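PDB 6NST: branched-chain-amino-acid aminotransferase from Pseudomonas aeruginosa, which catalyses the pyridoxal-phosphate-dependent, reversible transfer of the amino group of leucine, isoleucine or valine to 2-oxoglutarate, giving the matching branched 2-oxo acid and glutamate. Local coordinates for the interface of chains A and B. Coordinates in Å, arbitrary orientation; residue numbers count along the deposited sequence, not the author numbering. Chains: chain A/B, Branched-chain-amino-acid aminotransferase.

Contact 1: the interface of chains A and B. Residues chain A 24, 28, 30, 101, 103; chain B 26, 31-32.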
loop_
_atom_site.group_PDB
_atom_site.type_symbol
_atom_site.label_atom_id
_atom_site.label_comp_id
_atom_site.label_asym_id
_atom_site.label_seq_id
_atom_site.Cartn_x
_atom_site.Cartn_y
_atom_site.Cartn_z
ATOM N N THR A 24 22.872 25.723 23.595
ATOM C CA THR A 24 21.999 26.382 22.639
ATOM C C THR A 24 20.736 26.810 23.368
ATOM O O THR A 24 20.383 26.255 24.412
ATOM C CB THR A 24 21.649 25.473 21.454
ATOM O OG1 THR A 24 20.781 26.173 20.554
ATOM C CG2 THR A 24 20.954 24.209 21.939
ATOM N N THR A 28 15.625 26.497 20.285
ATOM C CA THR A 28 16.299 26.120 19.051
ATOM C C THR A 28 15.322 25.421 18.109
ATOM O O THR A 28 14.520 24.584 18.529
ATOM C CB THR A 28 17.486 25.207 19.368
ATOM O OG1 THR A 28 18.351 25.858 20.306
ATOM C CG2 THR A 28 18.269 24.890 18.117
ATOM N N THR A 30 15.679 23.268 15.447
ATOM C CA THR A 30 15.826 21.821 15.312
ATOM C C THR A 30 15.374 21.096 16.575
ATOM O O THR A 30 14.864 19.972 16.499
ATOM C CB THR A 30 17.278 21.466 14.978
ATOM O OG1 THR A 30 17.660 22.117 13.759
ATOM C CG2 THR A 30 17.452 19.958 14.809
ATOM N N MET A 101 26.989 17.520 13.825
ATOM C CA MET A 101 25.555 17.766 13.804
ATOM C C MET A 101 25.284 19.174 13.299
ATOM O O MET A 101 25.875 20.141 13.789
ATOM C CB MET A 101 24.942 17.556 15.194
ATOM C CG MET A 101 23.438 17.347 15.188
ATOM S SD MET A 101 22.513 18.879 15.388
ATOM C CE MET A 101 22.719 19.162 17.145
ATOM N N PHE A 103 22.276 22.007 12.588
ATOM C CA PHE A 103 20.941 22.303 13.092
ATOM C C PHE A 103 20.608 23.777 12.901
ATOM O O PHE A 103 21.495 24.634 12.870
ATOM C CB PHE A 103 20.795 21.916 14.575
ATOM C CG PHE A 103 21.649 22.723 15.518
ATOM C CD1 PHE A 103 21.125 23.819 16.186
ATOM C CD2 PHE A 103 22.968 22.368 15.760
ATOM C CE1 PHE A 103 21.901 24.554 17.064
ATOM C CE2 PHE A 103 23.750 23.098 16.638
ATOM C CZ PHE A 103 23.215 24.193 17.293
ATOM N N VAL B 26 24.233 21.446 23.853
ATOM C CA VAL B 26 24.064 21.160 22.437
ATOM C C VAL B 26 23.978 19.663 22.169
ATOM O O VAL B 26 23.495 19.254 21.105
ATOM C CB VAL B 26 25.201 21.813 21.628
ATOM C CG1 VAL B 26 26.453 20.944 21.651
ATOM C CG2 VAL B 26 24.740 22.097 20.209
ATOM N N HIS B 31 17.291 17.152 20.777
ATOM C CA HIS B 31 17.846 17.931 19.678
ATOM C C HIS B 31 18.392 17.031 18.578
ATOM O O HIS B 31 18.257 17.347 17.391
ATOM C CB HIS B 31 18.943 18.852 20.214
ATOM C CG HIS B 31 19.213 20.045 19.355
ATOM N ND1 HIS B 31 19.996 21.098 19.774
ATOM C CD2 HIS B 31 18.801 20.354 18.104
ATOM C CE1 HIS B 31 20.057 22.006 18.816
ATOM N NE2 HIS B 31 19.341 21.579 17.792
ATOM N N HIS B 32 18.979 15.894 18.951
ATOM C CA HIS B 32 19.665 15.033 17.997
ATOM C C HIS B 32 18.784 13.935 17.422
ATOM O O HIS B 32 19.048 13.466 16.310
ATOM C CB HIS B 32 20.887 14.387 18.656
ATOM C CG HIS B 32 22.024 15.331 18.887
ATOM N ND1 HIS B 32 23.196 15.277 18.162
ATOM C CD2 HIS B 32 22.175 16.351 19.766
ATOM C CE1 HIS B 32 24.015 16.225 18.580
ATOM N NE2 HIS B 32 23.421 16.889 19.555
#
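B:His31, an engineered residue where the natural protein has leucine, pushes its imidazole from the short helix 29-33 into a pocket of chain A lined by A:Phe103, A:Thr24, A:Thr28 and A:Thr30. The ring meets A:Phe103 edge to face, the planes 75° apart and the centroids 4.5 Å from each other. Its CE1 stands over the phenyl face, displaced toward the rim, and lies 3.4 Å from A:Phe103 CD1. Threonine carbons touch the ring elsewhere: the methyl A:Thr28 CG2 is 3.5 Å from B:His31 CE1, and the branching carbon A:Thr30 CB lies in the ring plane at the edge. Threonine methyls and a phenyl make an apolar wall that would suit the natural leucine; the engineered imidazole now occupies it.

A:Met101, on strand 96-104 with A:Phe103, buries the next most surface. CG lies anti to its backbone N (chi1 -161°), and bends further along the chain carry the methyl CE over B:His32, 3.7 Å from the imidazole centroid. The flexible chain and its terminal S-methyl suit such a CH-pi contact, and CE also sits over the B:His31 face. The B:His32 ring is steadied within its own chain: NE2 donates, nearly in the ring plane, to a lone pair of the B:Val26 carbonyl O at 2.8 Å.

Contact 2: the interface of chains A and B. Residues chain A 168-169, 172; chain B 29, 33, 35, 104, 111-112.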
loop_
_atom_site.group_PDB
_atom_site.type_symbol
_atom_site.label_atom_id
_atom_site.label_comp_id
_atom_site.label_asym_id
_atom_site.label_seq_id
_atom_site.Cartn_x
_atom_site.Cartn_y
_atom_site.Cartn_z
ATOM N N SER A 168 13.482 4.843 15.129
ATOM C CA SER A 168 14.509 3.942 15.640
ATOM C C SER A 168 14.407 3.787 17.153
ATOM O O SER A 168 14.580 2.683 17.680
ATOM C CB SER A 168 15.896 4.452 15.244
ATOM O OG SER A 168 16.015 4.559 13.835
ATOM N N MET A 169 14.125 4.880 17.866
ATOM C CA MET A 169 13.991 4.803 19.318
ATOM C C MET A 169 12.765 3.994 19.720
ATOM O O MET A 169 12.815 3.216 20.680
ATOM C CB MET A 169 13.920 6.206 19.919
ATOM C CG MET A 169 15.210 6.998 19.818
ATOM S SD MET A 169 15.068 8.610 20.611
ATOM C CE MET A 169 14.671 8.126 22.290
ATOM N N LEU A 172 13.760 0.276 19.015
ATOM C CA LEU A 172 14.774 -0.261 19.915
ATOM C C LEU A 172 14.191 -0.526 21.297
ATOM O O LEU A 172 14.451 -1.576 21.897
ATOM C CB LEU A 172 15.965 0.695 20.012
ATOM C CG LEU A 172 17.061 0.255 20.993
ATOM C CD1 LEU A 172 17.644 -1.092 20.583
ATOM C CD2 LEU A 172 18.160 1.304 21.118
ATOM N N HIS B 29 19.456 15.299 23.949
ATOM C CA HIS B 29 19.015 14.105 23.233
ATOM C C HIS B 29 17.911 14.429 22.232
ATOM O O HIS B 29 17.975 14.017 21.067
ATOM C CB HIS B 29 18.551 13.044 24.231
ATOM C CG HIS B 29 18.525 11.657 23.669
ATOM N ND1 HIS B 29 17.380 11.078 23.165
ATOM C CD2 HIS B 29 19.505 10.733 23.532
ATOM C CE1 HIS B 29 17.656 9.858 22.742
ATOM N NE2 HIS B 29 18.939 9.623 22.952
ATOM N N TYR B 33 17.751 13.499 18.144
ATOM C CA TYR B 33 16.959 12.356 17.719
ATOM C C TYR B 33 15.470 12.650 17.592
ATOM O O TYR B 33 14.714 11.757 17.187
ATOM C CB TYR B 33 17.177 11.180 18.681
ATOM C CG TYR B 33 18.628 10.768 18.790
ATOM C CD1 TYR B 33 19.299 10.225 17.700
ATOM C CD2 TYR B 33 19.331 10.933 19.978
ATOM C CE1 TYR B 33 20.628 9.852 17.790
ATOM C CE2 TYR B 33 20.661 10.562 20.078
ATOM C CZ TYR B 33 21.303 10.024 18.981
ATOM O OH TYR B 33 22.625 9.654 19.075
ATOM N N MET B 35 13.063 12.947 19.670
ATOM C CA MET B 35 12.155 12.402 20.679
ATOM C C MET B 35 11.750 13.512 21.640
ATOM O O MET B 35 12.471 13.827 22.591
ATOM C CB MET B 35 12.818 11.246 21.417
ATOM C CG MET B 35 11.940 10.563 22.455
ATOM S SD MET B 35 10.496 9.757 21.739
ATOM C CE MET B 35 10.481 8.218 22.652
ATOM N N TYR B 104 13.882 15.373 26.187
ATOM C CA TYR B 104 14.915 14.651 26.914
ATOM C C TYR B 104 16.177 15.498 27.000
ATOM O O TYR B 104 16.570 16.147 26.028
ATOM C CB TYR B 104 15.229 13.324 26.223
ATOM C CG TYR B 104 14.286 12.187 26.550
ATOM C CD1 TYR B 104 13.814 11.995 27.842
ATOM C CD2 TYR B 104 13.879 11.294 25.564
ATOM C CE1 TYR B 104 12.960 10.946 28.141
ATOM C CE2 TYR B 104 13.024 10.247 25.853
ATOM C CZ TYR B 104 12.568 10.077 27.142
ATOM O OH TYR B 104 11.718 9.035 27.431
ATOM N N LEU B 111 20.346 5.651 21.650
ATOM C CA LEU B 111 18.940 5.629 21.275
ATOM C C LEU B 111 18.041 5.107 22.388
ATOM O O LEU B 111 16.818 5.271 22.302
ATOM C CB LEU B 111 18.748 4.786 20.010
ATOM C CG LEU B 111 19.399 5.329 18.732
ATOM C CD1 LEU B 111 19.190 4.371 17.566
ATOM C CD2 LEU B 111 18.858 6.711 18.397
ATOM N N ARG B 112 18.612 4.496 23.424
ATOM C CA ARG B 112 17.827 4.000 24.545
ATOM C C ARG B 112 17.411 5.148 25.457
ATOM O O ARG B 112 18.205 6.046 25.752
ATOM C CB ARG B 112 18.623 2.963 25.338
#
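Helix 166-177 of chain A, which follows the segment carrying the cofactor-binding lysine of this class-IV aminotransferase, lays one side against chain B, where the loop holding B:Leu111 and B:Arg112 meets the region round helix 29-33. A:Met169 is the main intruder. Its chain runs extended through chi2 (-177°) and bends at chi3, which brings SD and CE in among B:His29, B:Tyr33 and B:Met35. The sulfur lies 3.6 Å from B:Met35 CB and 3.8 Å from B:Tyr33 CB. The methyl CE reaches B:His29 CE1 at 3.5 Å, the two side chains lying alongside each other and running opposite ways. An unbranched, pliable methionine suits this site, since it can pass between an imidazole and another methionine.

B:Leu111 supplies the opposing surface with both backbone and side chain. Its carbonyl O lies 3.4 Å from A:Met169 CG, and its isobutyl group fits against the helix: CD2 approaches A:Met169 CG, while CD1 points to A:Ser168 CB. The small A:Ser168 probably lets the loop come near. B:Leu111 CD2 also covers a face of the B:Tyr33 ring, toward the rim, linking loop and short helix within chain B. One turn further along, A:Leu172 crosses B:Leu111 at about a right angle, its branch CD2 3.7 Å from B:Leu111 CB.

Contact 3: the interface of chains A and B. Residues chain A 32-33, 111; chain B 38, 162, 165, 168-169.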
loop_
_atom_site.group_PDB
_atom_site.type_symbol
_atom_site.label_atom_id
_atom_site.label_comp_id
_atom_site.label_asym_id
_atom_site.label_seq_id
_atom_site.Cartn_x
_atom_site.Cartn_y
_atom_site.Cartn_z
ATOM N N HIS A 32 12.821 21.777 18.333
ATOM C CA HIS A 32 11.367 21.713 18.356
ATOM C C HIS A 32 10.766 21.029 17.138
ATOM O O HIS A 32 9.637 20.535 17.222
ATOM C CB HIS A 32 10.773 23.124 18.472
ATOM C CG HIS A 32 11.003 23.770 19.802
ATOM N ND1 HIS A 32 9.989 23.980 20.711
ATOM C CD2 HIS A 32 12.131 24.252 20.377
ATOM C CE1 HIS A 32 10.481 24.566 21.788
ATOM N NE2 HIS A 32 11.779 24.741 21.611
ATOM N N TYR A 33 11.482 20.987 16.014
ATOM C CA TYR A 33 10.929 20.442 14.784
ATOM C C TYR A 33 11.788 19.359 14.148
ATOM O O TYR A 33 11.408 18.837 13.093
ATOM C CB TYR A 33 10.685 21.568 13.769
ATOM C CG TYR A 33 9.780 22.658 14.299
ATOM C CD1 TYR A 33 8.405 22.473 14.366
ATOM C CD2 TYR A 33 10.301 23.869 14.739
ATOM C CE1 TYR A 33 7.573 23.462 14.851
ATOM C CE2 TYR A 33 9.476 24.867 15.225
ATOM C CZ TYR A 33 8.113 24.658 15.279
ATOM O OH TYR A 33 7.285 25.645 15.763
ATOM N N LEU A 111 7.044 27.083 10.844
ATOM C CA LEU A 111 7.459 26.013 9.942
ATOM C C LEU A 111 8.121 26.585 8.693
ATOM O O LEU A 111 9.341 26.726 8.632
ATOM C CB LEU A 111 6.266 25.135 9.551
ATOM C CG LEU A 111 5.748 24.106 10.561
ATOM C CD1 LEU A 111 6.888 23.251 11.095
ATOM C CD2 LEU A 111 4.977 24.765 11.699
ATOM N N PHE B 38 5.537 18.698 22.143
ATOM C CA PHE B 38 5.333 20.121 22.365
ATOM C C PHE B 38 3.869 20.455 22.113
ATOM O O PHE B 38 3.076 19.609 21.686
ATOM C CB PHE B 38 6.260 20.961 21.476
ATOM C CG PHE B 38 5.857 20.992 20.027
ATOM C CD1 PHE B 38 5.142 22.064 19.515
ATOM C CD2 PHE B 38 6.196 19.954 19.175
ATOM C CE1 PHE B 38 4.770 22.099 18.185
ATOM C CE2 PHE B 38 5.829 19.980 17.844
ATOM C CZ PHE B 38 5.116 21.055 17.347
ATOM N N ASN B 162 8.147 16.344 18.174
ATOM C CA ASN B 162 9.052 17.332 17.593
ATOM C C ASN B 162 9.594 16.868 16.247
ATOM O O ASN B 162 9.461 17.564 15.234
ATOM C CB ASN B 162 10.206 17.619 18.560
ATOM C CG ASN B 162 9.737 18.216 19.872
ATOM O OD1 ASN B 162 8.550 18.188 20.193
ATOM N ND2 ASN B 162 10.674 18.757 20.643
ATOM N N TYR B 165 7.872 16.822 12.507
ATOM C CA TYR B 165 7.566 18.003 11.714
ATOM C C TYR B 165 8.575 18.268 10.605
ATOM O O TYR B 165 8.448 19.278 9.906
ATOM C CB TYR B 165 7.438 19.229 12.624
ATOM C CG TYR B 165 6.071 19.315 13.260
ATOM C CD1 TYR B 165 5.763 18.570 14.390
ATOM C CD2 TYR B 165 5.079 20.117 12.711
ATOM C CE1 TYR B 165 4.510 18.632 14.968
ATOM C CE2 TYR B 165 3.821 20.187 13.283
ATOM C CZ TYR B 165 3.543 19.442 14.411
ATOM O OH TYR B 165 2.293 19.510 14.984
ATOM N N SER B 168 6.418 18.135 7.618
ATOM C CA SER B 168 5.669 19.372 7.419
ATOM C C SER B 168 6.538 20.452 6.791
ATOM O O SER B 168 6.089 21.172 5.893
ATOM C CB SER B 168 5.094 19.861 8.749
ATOM O OG SER B 168 4.081 18.987 9.219
ATOM N N MET B 169 7.787 20.577 7.247
ATOM C CA MET B 169 8.668 21.606 6.706
ATOM C C MET B 169 8.986 21.353 5.239
ATOM O O MET B 169 8.974 22.288 4.430
ATOM C CB MET B 169 9.953 21.681 7.527
ATOM C CG MET B 169 9.751 22.181 8.941
ATOM S SD MET B 169 11.317 22.340 9.808
ATOM C CE MET B 169 12.158 23.517 8.751
#
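The end of helix 29-33 and the loop bearing A:Leu111 in chain A meet strand 36-38, the loop at B:Asn162, the 3-10 helix 163-165 and the start of helix 166-177 in chain B. A:Tyr33 and B:Tyr165 cross obliquely without stacking. B:Tyr165 CB lies at the edge of the A:Tyr33 ring, in its plane and 3.8 Å from CD1, so a methylene meets the aromatic rim. With CG anti to its carbonyl carbon (chi1 -82°), B:Tyr165 turns its own ring toward the A:Leu111 side, where CD2 is 4.0 Å from A:Leu111 CD1. That leucine is poorly ordered, and its contacts are correspondingly less certain, including the one at 3.7 Å between its CD1 and B:Met169 CG. Tyrosine rings and the methionine and leucine side chains offer broad carbon surfaces, which suits van der Waals packing.

At the other end a backbone carbonyl of chain A meets side chains of chain B. The carbonyl O of A:His32 lies 3.3 Å from B:Asn162 CB, and B:Phe38 brings the CE2 corner of its ring to 3.9 Å from that same A:His32 O. Within chain B, B:Tyr165 CD1 lies in plane at the edge of the B:Phe38 ring, which probably helps to position both aromatics. The patch packs chain A against residues just after B:Lys160, the lysine that carries pyridoxal phosphate in this family but is unmodified here, and so probably steadies the active-site region of chain B.

Contact 1 lies about 14 Å from contact 2 and 13 Å from contact 3, while contacts 2 and 3 are about 17 Å apart, all measured between the centres of their C-alpha atoms. Helix 29-33 enters every one. Contacts 2 and 3 are partly twins under the two-fold axis: Met169, Ser168, Tyr33 and Leu111 recur with the chains exchanged, although Leu111 is poorly ordered in chain A and its side chain is turned differently there. Each chain thus lends its short helix and loop to its partner's helix 166-177. Such reciprocal packing fits a dimer unit within the deposited hexamer, and may couple the two active-site regions.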